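Local coordinates for protein EF0056 (Enterococcus faecalis, PDB 6ORI) that is the N-terminal part of the enterococcal surface protein, a calcium-binding cell-surface region of unknown molecular function that is probably linked to biofilm formation, at residues Asn30-Gln35 against Tyr56-Ile61; Leu165-Tyr170 against Gly188-Asp193; Arg272-Val277 against Ile307-Gly312; Ile280-Val285 against Lys300-Leu305. All blocks are in the same frame, centred on the assembly; numbering follows the deposited sequence. Where two conformers were deposited one is given.

Contact 1: Asn30-Gln35 against Tyr56-Ile61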
loop_
_atom_site.group_PDB
_atom_site.type_symbol
_atom_site.label_atom_id
_atom_site.label_comp_id
_atom_site.label_asym_id
_atom_site.label_seq_id
_atom_site.Cartn_x
_atom_site.Cartn_y
_atom_site.Cartn_z
ATOM N N ASN A 30 -12.540 -12.049 -7.234
ATOM C CA ASN A 30 -13.171 -10.827 -7.698
ATOM C C ASN A 30 -13.153 -9.716 -6.652
ATOM O O ASN A 30 -13.885 -8.743 -6.759
ATOM C CB ASN A 30 -14.621 -11.111 -8.089
ATOM C CG ASN A 30 -14.760 -12.326 -8.987
ATOM O OD1 ASN A 30 -14.006 -12.495 -9.953
ATOM N ND2 ASN A 30 -15.723 -13.188 -8.665
ATOM N N PHE A 31 -12.324 -9.871 -5.638
ATOM C CA PHE A 31 -12.025 -8.764 -4.719
ATOM C C PHE A 31 -11.074 -7.832 -5.431
ATOM O O PHE A 31 -10.266 -8.293 -6.245
ATOM C CB PHE A 31 -11.400 -9.288 -3.434
ATOM C CG PHE A 31 -12.295 -10.236 -2.691
ATOM C CD1 PHE A 31 -12.281 -11.593 -2.962
ATOM C CD2 PHE A 31 -13.166 -9.775 -1.727
ATOM C CE1 PHE A 31 -13.117 -12.456 -2.290
ATOM C CE2 PHE A 31 -14.001 -10.627 -1.065
ATOM C CZ PHE A 31 -13.986 -11.965 -1.354
ATOM N N SER A 32 -11.119 -6.534 -5.152
ATOM C CA SER A 32 -10.189 -5.619 -5.793
ATOM C C SER A 32 -9.463 -4.681 -4.854
ATOM O O SER A 32 -8.492 -4.085 -5.271
ATOM C CB SER A 32 -10.853 -4.821 -6.918
ATOM O OG SER A 32 -11.948 -4.084 -6.431
ATOM N N ASP A 33 -9.864 -4.556 -3.597
ATOM C CA ASP A 33 -9.137 -3.653 -2.711
ATOM C C ASP A 33 -9.301 -4.051 -1.263
ATOM O O ASP A 33 -10.358 -4.514 -0.838
ATOM C CB ASP A 33 -9.626 -2.219 -2.909
ATOM C CG ASP A 33 -8.579 -1.167 -2.586
ATOM O OD1 ASP A 33 -7.396 -1.483 -2.301
ATOM O OD2 ASP A 33 -8.931 0.034 -2.714
ATOM N N LEU A 34 -8.206 -3.876 -0.529
ATOM C CA LEU A 34 -8.191 -4.035 0.919
ATOM C C LEU A 34 -7.071 -3.157 1.426
ATOM O O LEU A 34 -5.928 -3.290 0.995
ATOM C CB LEU A 34 -7.960 -5.501 1.273
ATOM C CG LEU A 34 -7.999 -5.866 2.749
ATOM C CD1 LEU A 34 -9.365 -5.590 3.349
ATOM C CD2 LEU A 34 -7.607 -7.327 2.926
ATOM N N GLN A 35 -7.395 -2.202 2.294
ATOM C CA GLN A 35 -6.413 -1.254 2.798
ATOM C C GLN A 35 -6.576 -1.042 4.286
ATOM O O GLN A 35 -7.691 -1.078 4.806
ATOM C CB GLN A 35 -6.574 0.101 2.127
ATOM C CG GLN A 35 -6.474 0.107 0.632
ATOM C CD GLN A 35 -5.089 -0.130 0.132
ATOM O OE1 GLN A 35 -4.098 0.118 0.819
ATOM N NE2 GLN A 35 -5.003 -0.632 -1.068
ATOM N N TYR A 56 -10.481 -0.241 4.505
ATOM C CA TYR A 56 -11.239 -0.107 3.270
ATOM C C TYR A 56 -11.260 -1.433 2.543
ATOM O O TYR A 56 -10.276 -2.174 2.544
ATOM C CB TYR A 56 -10.645 0.988 2.351
ATOM C CG TYR A 56 -10.400 2.274 3.092
ATOM C CD1 TYR A 56 -11.363 2.819 3.918
ATOM C CD2 TYR A 56 -9.186 2.927 3.008
ATOM C CE1 TYR A 56 -11.111 3.972 4.643
ATOM C CE2 TYR A 56 -8.936 4.064 3.729
ATOM C CZ TYR A 56 -9.902 4.590 4.529
ATOM O OH TYR A 56 -9.605 5.719 5.261
ATOM N N GLY A 57 -12.382 -1.733 1.912
ATOM C CA GLY A 57 -12.534 -2.957 1.161
ATOM C C GLY A 57 -13.419 -2.765 -0.025
ATOM O O GLY A 57 -14.361 -1.977 0.020
ATOM N N LYS A 58 -13.123 -3.473 -1.105
ATOM C CA LYS A 58 -13.998 -3.448 -2.259
ATOM C C LYS A 58 -13.924 -4.778 -2.981
ATOM O O LYS A 58 -12.832 -5.371 -3.180
ATOM C CB LYS A 58 -13.654 -2.307 -3.221
ATOM C CG LYS A 58 -14.538 -2.425 -4.458
ATOM C CD LYS A 58 -14.388 -1.334 -5.419
ATOM C CE LYS A 58 -15.027 -1.686 -6.763
ATOM N NZ LYS A 58 -16.376 -2.293 -6.668
ATOM N N HIS A 59 -15.088 -5.233 -3.422
ATOM C CA HIS A 59 -15.182 -6.382 -4.323
ATOM C C HIS A 59 -16.135 -6.064 -5.464
ATOM O O HIS A 59 -16.892 -5.080 -5.421
ATOM C CB HIS A 59 -15.531 -7.681 -3.583
ATOM C CG HIS A 59 -16.741 -7.587 -2.729
ATOM N ND1 HIS A 59 -16.724 -7.006 -1.483
ATOM C CD2 HIS A 59 -18.010 -7.989 -2.944
ATOM C CE1 HIS A 59 -17.936 -7.055 -0.966
ATOM N NE2 HIS A 59 -18.740 -7.632 -1.842
ATOM N N ASN A 60 -16.053 -6.870 -6.516
ATOM C CA ASN A 60 -16.634 -6.505 -7.800
ATOM C C ASN A 60 -17.794 -7.398 -8.188
ATOM O O ASN A 60 -18.568 -7.038 -9.095
ATOM C CB ASN A 60 -15.576 -6.586 -8.905
ATOM C CG ASN A 60 -14.354 -5.749 -8.629
ATOM O OD1 ASN A 60 -14.369 -4.835 -7.798
ATOM N ND2 ASN A 60 -13.281 -6.046 -9.344
ATOM N N ILE A 61 -17.916 -8.537 -7.505
ATOM C CA ILE A 61 -18.993 -9.508 -7.707
ATOM C C ILE A 61 -19.455 -9.916 -6.319
ATOM O O ILE A 61 -18.638 -10.033 -5.412
ATOM C CB ILE A 61 -18.483 -10.751 -8.477
ATOM C CG1 ILE A 61 -17.979 -10.361 -9.870
ATOM C CG2 ILE A 61 -19.564 -11.816 -8.596
ATOM C CD1 ILE A 61 -19.050 -9.761 -10.775
HETATM O O HOH W 1 -17.334 -12.920 -5.778
#
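Y56 pairs with Q35 near one end of this antiparallel hairpin, and N30 meets I61 at the other; K58 sits at a classic beta bulge between them. Q35 and Y56 form a hydrogen-bonded pair, with Q35 N to Y56 O at 2.9 Å, and Q35 CB lies 3.9 Å from Y56 CD2. The phenol reaches past the pair: its OH bonds to E54 and N37. At the bulge K58 O accepts two amides from the same face of its carbonyl plane, S32 N at 2.9 Å and D33 N at 3.1 Å. The aliphatic chain of K58 runs past S32 OG (CG to OG 3.7 Å), with CG anti to the backbone N (chi1 175°), and NZ bonds to H59 O and T132 O. S32 OG donates to N60 OD1 at 2.9 Å. At the open end, the amide of N30 crosses the I61 side chain obliquely, ND2 standing 3.7 Å from I61 CB in one of two I61 conformers. N30 OD1 accepts from A291 N and N60 ND2 donates to K289 O, tying the hairpin end to the neighbouring loop. Most polar groups find partners, one carbonyl serving both bulge amides, but I61 N is buried without one.

Contact 2: Leu165-Tyr170 against Gly188-Asp193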
loop_
_atom_site.group_PDB
_atom_site.type_symbol
_atom_site.label_atom_id
_atom_site.label_comp_id
_atom_site.label_asym_id
_atom_site.label_seq_id
_atom_site.Cartn_x
_atom_site.Cartn_y
_atom_site.Cartn_z
ATOM N N LEU A 165 8.164 0.815 11.319
ATOM C CA LEU A 165 7.139 -0.028 11.941
ATOM C C LEU A 165 6.137 -0.455 10.899
ATOM O O LEU A 165 5.340 0.344 10.420
ATOM C CB LEU A 165 6.412 0.709 13.058
ATOM C CG LEU A 165 7.266 1.122 14.262
ATOM C CD1 LEU A 165 6.495 2.157 15.094
ATOM C CD2 LEU A 165 7.676 -0.072 15.106
ATOM N N MET A 166 6.183 -1.723 10.549
ATOM C CA MET A 166 5.371 -2.220 9.470
ATOM C C MET A 166 3.984 -2.673 9.858
ATOM O O MET A 166 3.686 -2.969 11.030
ATOM C CB MET A 166 6.103 -3.355 8.774
ATOM C CG MET A 166 6.188 -4.649 9.555
ATOM S SD MET A 166 4.739 -5.739 9.483
ATOM C CE MET A 166 4.876 -6.319 7.813
ATOM N N TYR A 167 3.128 -2.730 8.846
ATOM C CA TYR A 167 1.871 -3.463 8.922
ATOM C C TYR A 167 1.646 -4.150 7.582
ATOM O O TYR A 167 2.163 -3.705 6.558
ATOM C CB TYR A 167 0.701 -2.552 9.260
ATOM C CG TYR A 167 0.474 -1.392 8.328
ATOM C CD1 TYR A 167 -0.145 -1.555 7.098
ATOM C CD2 TYR A 167 0.843 -0.115 8.710
ATOM C CE1 TYR A 167 -0.346 -0.449 6.260
ATOM C CE2 TYR A 167 0.627 0.977 7.904
ATOM C CZ TYR A 167 0.028 0.806 6.696
ATOM O OH TYR A 167 -0.167 1.928 5.916
ATOM N N ARG A 168 0.903 -5.253 7.598
ATOM C CA ARG A 168 0.458 -5.920 6.377
ATOM C C ARG A 168 -0.983 -6.346 6.558
ATOM O O ARG A 168 -1.305 -7.024 7.540
ATOM C CB ARG A 168 1.338 -7.136 6.074
ATOM C CG ARG A 168 0.908 -7.957 4.841
ATOM C CD ARG A 168 1.568 -9.332 4.822
ATOM N NE ARG A 168 1.511 -9.970 3.516
ATOM C CZ ARG A 168 1.632 -11.276 3.299
ATOM N NH1 ARG A 168 1.778 -12.133 4.297
ATOM N NH2 ARG A 168 1.604 -11.720 2.053
ATOM N N ILE A 169 -1.865 -5.965 5.640
ATOM C CA ILE A 169 -3.233 -6.441 5.634
ATOM C C ILE A 169 -3.456 -7.287 4.381
ATOM O O ILE A 169 -2.934 -6.978 3.303
ATOM C CB ILE A 169 -4.232 -5.276 5.769
ATOM C CG1 ILE A 169 -5.630 -5.807 6.110
ATOM C CG2 ILE A 169 -4.232 -4.404 4.515
ATOM C CD1 ILE A 169 -6.623 -4.731 6.487
ATOM N N TYR A 170 -4.159 -8.399 4.527
ATOM C CA TYR A 170 -4.335 -9.313 3.414
ATOM C C TYR A 170 -5.565 -10.167 3.615
ATOM O O TYR A 170 -6.141 -10.193 4.691
ATOM C CB TYR A 170 -3.081 -10.176 3.193
ATOM C CG TYR A 170 -2.594 -11.002 4.366
ATOM C CD1 TYR A 170 -1.919 -10.407 5.436
ATOM C CD2 TYR A 170 -2.728 -12.383 4.376
ATOM C CE1 TYR A 170 -1.441 -11.175 6.496
ATOM C CE2 TYR A 170 -2.252 -13.146 5.434
ATOM C CZ TYR A 170 -1.600 -12.520 6.477
ATOM O OH TYR A 170 -1.089 -13.232 7.537
ATOM N N GLY A 188 2.623 -1.629 4.484
ATOM C CA GLY A 188 3.010 -0.238 4.660
ATOM C C GLY A 188 3.690 -0.034 5.997
ATOM O O GLY A 188 4.074 -1.005 6.628
ATOM N N TYR A 189 3.871 1.222 6.377
ATOM C CA TYR A 189 4.495 1.552 7.643
ATOM C C TYR A 189 3.793 2.670 8.353
ATOM O O TYR A 189 3.167 3.519 7.734
ATOM C CB TYR A 189 6.002 1.834 7.507
ATOM C CG TYR A 189 6.341 3.098 6.742
ATOM C CD1 TYR A 189 6.371 3.115 5.350
ATOM C CD2 TYR A 189 6.615 4.275 7.405
ATOM C CE1 TYR A 189 6.672 4.276 4.660
ATOM C CE2 TYR A 189 6.917 5.437 6.726
ATOM C CZ TYR A 189 6.947 5.426 5.360
ATOM O OH TYR A 189 7.244 6.603 4.690
ATOM N N PHE A 190 3.834 2.644 9.679
ATOM C CA PHE A 190 3.267 3.711 10.476
ATOM C C PHE A 190 4.104 4.968 10.401
ATOM O O PHE A 190 5.312 4.927 10.576
ATOM C CB PHE A 190 3.142 3.262 11.948
ATOM C CG PHE A 190 2.126 2.165 12.190
ATOM C CD1 PHE A 190 0.806 2.466 12.428
ATOM C CD2 PHE A 190 2.524 0.831 12.222
ATOM C CE1 PHE A 190 -0.110 1.445 12.662
ATOM C CE2 PHE A 190 1.605 -0.178 12.475
ATOM C CZ PHE A 190 0.294 0.147 12.708
ATOM N N LEU A 191 3.439 6.081 10.154
ATOM C CA LEU A 191 4.107 7.382 10.129
ATOM C C LEU A 191 4.318 7.909 11.523
ATOM O O LEU A 191 3.515 7.677 12.432
ATOM C CB LEU A 191 3.286 8.402 9.346
ATOM C CG LEU A 191 2.972 8.041 7.906
ATOM C CD1 LEU A 191 2.221 9.195 7.273
ATOM C CD2 LEU A 191 4.229 7.737 7.133
ATOM N N THR A 192 5.409 8.633 11.692
ATOM C CA THR A 192 5.761 9.206 12.971
ATOM C C THR A 192 6.259 10.617 12.704
ATOM O O THR A 192 6.178 11.097 11.580
ATOM C CB THR A 192 6.851 8.389 13.642
ATOM O OG1 THR A 192 8.036 8.423 12.839
ATOM C CG2 THR A 192 6.414 6.946 13.826
ATOM N N ASP A 193 6.768 11.284 13.736
ATOM C CA ASP A 193 7.140 12.689 13.615
ATOM C C ASP A 193 8.423 12.896 12.818
ATOM O O ASP A 193 8.804 14.033 12.536
ATOM C CB ASP A 193 7.277 13.327 15.004
ATOM C CG ASP A 193 5.966 13.901 15.517
ATOM O OD1 ASP A 193 5.300 14.644 14.759
ATOM O OD2 ASP A 193 5.600 13.608 16.679
HETATM O O HOH W 2 7.556 3.691 11.251
HETATM O O HOH W 3 0.594 4.508 7.026
#
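The Y167 ring carries G188 on one face, has F190 CE2 at its edge, and takes a water near its plane beside OH. Its partner ring across this antiparallel pairing of strands 166-173 and 184-189, in the N-terminal beta sheet, is F190, which receives Y167 CD2 3.8 Å above its plane, offset toward the rim, with L165 O and M166 O at its own edge. The two rings form a T-shaped pair, centroids 5.2 Å apart and planes at 75°. G188 CA stands over the Y167 face in a CH-pi contact, 4.0 Å from the centroid; chi1 of 57° sets Y167 CG between the backbone N and the carbonyl carbon. F36 adds a further edge-to-face partner to Y167, and L74 and P38 touch both rings. Y167 and G188 exchange two backbone bonds, after which F190 N donates to L165 O at 2.8 Å. Two waters bridge the segments: one links L165 N to F190 O, and the other lies 2.9 Å from Y167 OH and donates to Y189 O at 2.8 Å.

Contact 3: Arg272-Val277 against Ile307-Gly312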
loop_
_atom_site.group_PDB
_atom_site.type_symbol
_atom_site.label_atom_id
_atom_site.label_comp_id
_atom_site.label_asym_id
_atom_site.label_seq_id
_atom_site.Cartn_x
_atom_site.Cartn_y
_atom_site.Cartn_z
ATOM N N ARG A 272 19.370 7.325 -1.446
ATOM C CA ARG A 272 20.477 6.384 -1.532
ATOM C C ARG A 272 20.426 5.484 -2.766
ATOM O O ARG A 272 21.454 4.998 -3.255
ATOM C CB ARG A 272 20.531 5.552 -0.264
ATOM C CG ARG A 272 20.899 6.338 0.969
ATOM C CD ARG A 272 20.681 5.514 2.215
ATOM N NE ARG A 272 19.263 5.280 2.423
ATOM C CZ ARG A 272 18.754 4.263 3.104
ATOM N NH1 ARG A 272 19.544 3.348 3.664
ATOM N NH2 ARG A 272 17.444 4.173 3.236
ATOM N N LEU A 273 19.222 5.230 -3.270
ATOM C CA LEU A 273 19.056 4.337 -4.402
ATOM C C LEU A 273 19.208 4.998 -5.758
ATOM O O LEU A 273 19.410 4.325 -6.774
ATOM C CB LEU A 273 17.692 3.661 -4.322
ATOM C CG LEU A 273 17.650 2.402 -3.484
ATOM C CD1 LEU A 273 16.177 2.013 -3.289
ATOM C CD2 LEU A 273 18.443 1.272 -4.162
ATOM N N VAL A 274 19.114 6.322 -5.796
ATOM C CA VAL A 274 19.124 7.026 -7.069
ATOM C C VAL A 274 20.300 6.646 -7.989
ATOM O O VAL A 274 20.075 6.325 -9.139
ATOM C CB VAL A 274 19.016 8.548 -6.856
ATOM C CG1 VAL A 274 19.195 9.288 -8.180
ATOM C CG2 VAL A 274 17.676 8.891 -6.192
ATOM N N PRO A 275 21.550 6.629 -7.478
ATOM C CA PRO A 275 22.655 6.244 -8.367
ATOM C C PRO A 275 22.648 4.777 -8.792
ATOM O O PRO A 275 23.394 4.398 -9.701
ATOM C CB PRO A 275 23.909 6.497 -7.523
ATOM C CG PRO A 275 23.479 7.242 -6.358
ATOM C CD PRO A 275 22.017 7.036 -6.145
ATOM N N TYR A 276 21.826 3.970 -8.134
ATOM C CA TYR A 276 21.712 2.546 -8.454
ATOM C C TYR A 276 20.481 2.209 -9.295
ATOM O O TYR A 276 20.175 1.031 -9.527
ATOM C CB TYR A 276 21.680 1.736 -7.171
ATOM C CG TYR A 276 22.956 1.847 -6.382
ATOM C CD1 TYR A 276 24.111 1.225 -6.824
ATOM C CD2 TYR A 276 23.016 2.611 -5.232
ATOM C CE1 TYR A 276 25.291 1.328 -6.108
ATOM C CE2 TYR A 276 24.193 2.714 -4.506
ATOM C CZ TYR A 276 25.322 2.075 -4.955
ATOM O OH TYR A 276 26.500 2.180 -4.243
ATOM N N VAL A 277 19.774 3.235 -9.735
ATOM C CA VAL A 277 18.634 3.041 -10.625
ATOM C C VAL A 277 19.011 3.587 -11.983
ATOM O O VAL A 277 19.540 4.703 -12.075
ATOM C CB VAL A 277 17.386 3.734 -10.081
ATOM C CG1 VAL A 277 16.263 3.696 -11.106
ATOM C CG2 VAL A 277 16.930 3.053 -8.807
ATOM N N ILE A 307 14.216 10.812 -13.287
ATOM C CA ILE A 307 14.237 11.359 -11.935
ATOM C C ILE A 307 15.349 12.374 -11.868
ATOM O O ILE A 307 16.237 12.398 -12.714
ATOM C CB ILE A 307 14.468 10.312 -10.833
ATOM C CG1 ILE A 307 15.711 9.476 -11.129
ATOM C CG2 ILE A 307 13.194 9.492 -10.599
ATOM C CD1 ILE A 307 16.079 8.563 -9.975
ATOM N N GLU A 308 15.266 13.216 -10.854
ATOM C CA GLU A 308 16.234 14.276 -10.620
ATOM C C GLU A 308 17.473 13.647 -10.006
ATOM O O GLU A 308 17.405 13.013 -8.947
ATOM C CB GLU A 308 15.636 15.294 -9.662
ATOM C CG GLU A 308 16.615 16.417 -9.269
ATOM C CD GLU A 308 17.150 17.141 -10.478
ATOM O OE1 GLU A 308 16.344 17.798 -11.162
ATOM O OE2 GLU A 308 18.365 17.045 -10.774
ATOM N N ARG A 309 18.597 13.806 -10.690
ATOM C CA ARG A 309 19.854 13.168 -10.310
ATOM C C ARG A 309 20.970 14.143 -9.945
ATOM O O ARG A 309 22.075 13.719 -9.597
ATOM C CB ARG A 309 20.320 12.265 -11.442
ATOM C CG ARG A 309 19.410 11.071 -11.692
ATOM C CD ARG A 309 19.918 10.303 -12.887
ATOM N NE ARG A 309 19.059 9.195 -13.294
ATOM C CZ ARG A 309 19.061 8.000 -12.714
ATOM N NH1 ARG A 309 19.817 7.743 -11.665
ATOM N NH2 ARG A 309 18.276 7.055 -13.181
ATOM N N ARG A 310 20.714 15.438 -10.021
ATOM C CA ARG A 310 21.752 16.401 -9.659
ATOM C C ARG A 310 21.927 16.464 -8.152
ATOM O O ARG A 310 21.011 16.827 -7.420
ATOM C CB ARG A 310 21.433 17.789 -10.221
ATOM C CG ARG A 310 21.501 17.841 -11.724
ATOM C CD ARG A 310 20.945 19.124 -12.294
ATOM N NE ARG A 310 19.490 19.218 -12.130
ATOM C CZ ARG A 310 18.744 20.210 -12.599
ATOM N NH1 ARG A 310 19.317 21.229 -13.218
ATOM N NH2 ARG A 310 17.429 20.214 -12.430
ATOM N N GLU A 311 23.123 16.116 -7.678
ATOM C CA GLU A 311 23.397 16.113 -6.244
ATOM C C GLU A 311 23.056 17.449 -5.629
ATOM O O GLU A 311 23.461 18.491 -6.150
ATOM C CB GLU A 311 24.875 15.804 -5.960
ATOM C CG GLU A 311 25.303 14.371 -6.247
ATOM C CD GLU A 311 25.690 14.141 -7.702
ATOM O OE1 GLU A 311 25.534 15.069 -8.531
ATOM O OE2 GLU A 311 26.157 13.022 -8.015
ATOM N N GLY A 312 22.316 17.430 -4.531
ATOM C CA GLY A 312 21.994 18.645 -3.817
ATOM C C GLY A 312 20.701 19.303 -4.251
ATOM O O GLY A 312 20.211 20.198 -3.569
#
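V274 and V277, at a 3-10 turn leading into strand 277-284, meet I307 and R309 in a contact between that turn and the irregular loop that follows strand 300-304, at the edge of the C-terminal beta domain. The polar part is the guanidinium of R309, which reaches two backbone carbonyls with its edge. NH2 donates to V277 O at 2.9 Å, from above the carbonyl plane, while NH1 makes two weak bonds, to V274 O at 2.9 Å and to V277 O at 3.1 Å. V277 O is therefore approached by both terminal nitrogens, and V274 O, which also accepts V277 N inside the turn, by one of them. The R309 chain runs extended from CG to NE (chi2 176°, chi3 -175°). Within the loop, I307 CG1 lies over one face of this guanidinium, 3.9 Å above its plane and offset toward the rim. R310 also grips the E308 carboxylate side-on there, NE meeting OE2 and NH2 meeting OE1 in a salt bridge, and R310 N bonds to OE2 as well. The apolar part joins V274 and I307, which slide past each other in opposite directions; both also touch I269 of strand 264-269, with Y316 packing on V274. Closest among the apolar atoms across the contact are V274 CG1 and I307 CD1, 3.7 Å apart.

Contact 4: Ile280-Val285 against Lys300-Leu305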
loop_
_atom_site.group_PDB
_atom_site.type_symbol
_atom_site.label_atom_id
_atom_site.label_comp_id
_atom_site.label_asym_id
_atom_site.label_seq_id
_atom_site.Cartn_x
_atom_site.Cartn_y
_atom_site.Cartn_z
ATOM N N ILE A 280 13.757 3.750 -15.760
ATOM C CA ILE A 280 12.543 3.810 -14.959
ATOM C C ILE A 280 11.394 3.741 -15.940
ATOM O O ILE A 280 11.237 4.634 -16.780
ATOM C CB ILE A 280 12.448 5.091 -14.119
ATOM C CG1 ILE A 280 13.694 5.220 -13.253
ATOM C CG2 ILE A 280 11.181 5.072 -13.267
ATOM C CD1 ILE A 280 13.865 6.563 -12.622
ATOM N N GLN A 281 10.610 2.673 -15.867
ATOM C CA GLN A 281 9.465 2.479 -16.756
ATOM C C GLN A 281 8.169 2.739 -16.038
ATOM O O GLN A 281 8.014 2.367 -14.878
ATOM C CB GLN A 281 9.397 1.048 -17.316
ATOM C CG GLN A 281 10.708 0.548 -17.899
ATOM C CD GLN A 281 10.575 -0.775 -18.629
ATOM O OE1 GLN A 281 9.601 -1.517 -18.502
ATOM N NE2 GLN A 281 11.586 -1.077 -19.431
ATOM N N MET A 282 7.219 3.344 -16.734
ATOM C CA MET A 282 5.855 3.481 -16.241
ATOM C C MET A 282 5.023 2.436 -16.939
ATOM O O MET A 282 5.078 2.309 -18.191
ATOM C CB MET A 282 5.309 4.864 -16.577
ATOM C CG MET A 282 4.035 5.196 -15.850
ATOM S SD MET A 282 3.530 6.856 -16.304
ATOM C CE MET A 282 2.150 7.064 -15.192
ATOM N N HIS A 283 4.282 1.648 -16.167
ATOM C CA HIS A 283 3.363 0.672 -16.737
ATOM C C HIS A 283 1.934 1.016 -16.401
ATOM O O HIS A 283 1.644 1.466 -15.285
ATOM C CB HIS A 283 3.644 -0.735 -16.203
ATOM C CG HIS A 283 4.955 -1.319 -16.638
ATOM N ND1 HIS A 283 5.271 -2.653 -16.465
ATOM C CD2 HIS A 283 6.023 -0.759 -17.247
ATOM C CE1 HIS A 283 6.484 -2.879 -16.936
ATOM N NE2 HIS A 283 6.961 -1.749 -17.430
ATOM N N MET A 284 1.052 0.747 -17.345
ATOM C CA MET A 284 -0.375 0.806 -17.139
ATOM C C MET A 284 -0.841 -0.556 -16.671
ATOM O O MET A 284 -0.467 -1.576 -17.260
ATOM C CB MET A 284 -1.064 1.178 -18.445
ATOM C CG MET A 284 -2.569 1.258 -18.309
ATOM S SD MET A 284 -3.437 1.669 -19.829
ATOM C CE MET A 284 -3.118 3.421 -19.926
ATOM N N VAL A 285 -1.662 -0.556 -15.620
ATOM C CA VAL A 285 -2.187 -1.768 -14.994
ATOM C C VAL A 285 -3.702 -1.612 -14.857
ATOM O O VAL A 285 -4.208 -0.519 -14.719
ATOM C CB VAL A 285 -1.540 -1.946 -13.598
ATOM C CG1 VAL A 285 -2.057 -3.201 -12.905
ATOM C CG2 VAL A 285 -0.008 -2.001 -13.699
ATOM N N LYS A 300 1.447 -2.990 -19.210
ATOM C CA LYS A 300 1.941 -2.559 -20.511
ATOM C C LYS A 300 2.803 -1.325 -20.281
ATOM O O LYS A 300 2.404 -0.428 -19.537
ATOM C CB LYS A 300 0.760 -2.226 -21.428
ATOM C CG LYS A 300 1.083 -1.511 -22.712
ATOM C CD LYS A 300 0.102 -0.365 -22.950
ATOM C CE LYS A 300 -1.334 -0.856 -23.093
ATOM N NZ LYS A 300 -2.302 0.270 -23.044
ATOM N N LYS A 301 3.974 -1.248 -20.905
ATOM C CA LYS A 301 4.816 -0.067 -20.744
ATOM C C LYS A 301 4.232 1.098 -21.519
ATOM O O LYS A 301 3.896 0.953 -22.699
ATOM C CB LYS A 301 6.247 -0.325 -21.210
ATOM C CG LYS A 301 7.137 0.884 -21.048
ATOM C CD LYS A 301 8.565 0.557 -21.469
ATOM C CE LYS A 301 9.456 1.754 -21.395
ATOM N NZ LYS A 301 9.578 2.327 -22.749
ATOM N N VAL A 302 4.074 2.233 -20.843
ATOM C CA VAL A 302 3.513 3.414 -21.462
ATOM C C VAL A 302 4.471 4.591 -21.513
ATOM O O VAL A 302 4.211 5.537 -22.261
ATOM C CB VAL A 302 2.199 3.836 -20.795
ATOM C CG1 VAL A 302 1.127 2.786 -21.042
ATOM C CG2 VAL A 302 2.374 4.111 -19.306
ATOM N N ALA A 303 5.558 4.565 -20.760
ATOM C CA ALA A 303 6.538 5.653 -20.819
ATOM C C ALA A 303 7.865 5.297 -20.232
ATOM O O ALA A 303 7.953 4.465 -19.326
ATOM C CB ALA A 303 6.017 6.880 -20.101
ATOM N N ASP A 304 8.899 5.946 -20.744
ATOM C CA ASP A 304 10.197 6.060 -20.090
ATOM C C ASP A 304 10.133 7.276 -19.189
ATOM O O ASP A 304 9.706 8.338 -19.637
ATOM C CB ASP A 304 11.285 6.289 -21.136
ATOM C CG ASP A 304 11.479 5.104 -22.046
ATOM O OD1 ASP A 304 11.661 3.973 -21.536
ATOM O OD2 ASP A 304 11.454 5.314 -23.278
ATOM N N LEU A 305 10.561 7.130 -17.943
ATOM C CA LEU A 305 10.530 8.195 -16.939
ATOM C C LEU A 305 11.913 8.662 -16.547
ATOM O O LEU A 305 12.905 7.922 -16.693
ATOM C CB LEU A 305 9.834 7.685 -15.681
ATOM C CG LEU A 305 8.384 7.251 -15.877
ATOM C CD1 LEU A 305 7.831 6.762 -14.536
ATOM C CD2 LEU A 305 7.500 8.347 -16.444
HETATM O O HOH W 4 12.644 3.305 -19.186
#
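L305 fits against I280 and M282, its CD1 resting 3.8 Å from M282 CB while its CB meets I280 CG2, the latter two side chains crossing at about a right angle. On the face of M282 and M284, A303 CB lies 4.1 Å from M282 CB. V302 spans the two methionines, CG2 against M282 CG and 3.4 Å from M282 O, CG1 against M284 CB at 3.8 Å. V302 and A303 both face M282, a classic beta bulge, and M282 O takes V302 N at 2.8 Å and A303 N weakly. On the other face K301 crosses Q281 at about a right angle, CD to Q281 CD 3.7 Å, before NZ turns to a salt bridge with D304. H283 NE2 donates in its ring plane to Q281 OE1, which also accepts from S233 N; K301 N lies over one imidazole face, toward its rim. Strand 300-304 is an outermost strand of its five-stranded sheet; 340-348 flanks 277-284 beyond, and M282, A303 and L305 pack on I321 of the facing sheet.

In the fold
From the N terminus, contact 1 comes first, closing the hairpin of strands 31-38 and 50-59. Contact 2 follows in series and closes the return from strand 166-173 to 184-189 in the same sheet; the two touch where L34 packs on I169 and Y170. The chain then passes into the second domain. There contact 3 joins the turn before strand 277-284 to the loop after strand 300-304, and contact 4, which pairs those two strands, lies wholly within the span that contact 3 closes. These two meet through I307 CG2 and I280 CD1. Contacts 1 and 3 lie on opposite sides of the chain's centre, with centres about 36 Å apart.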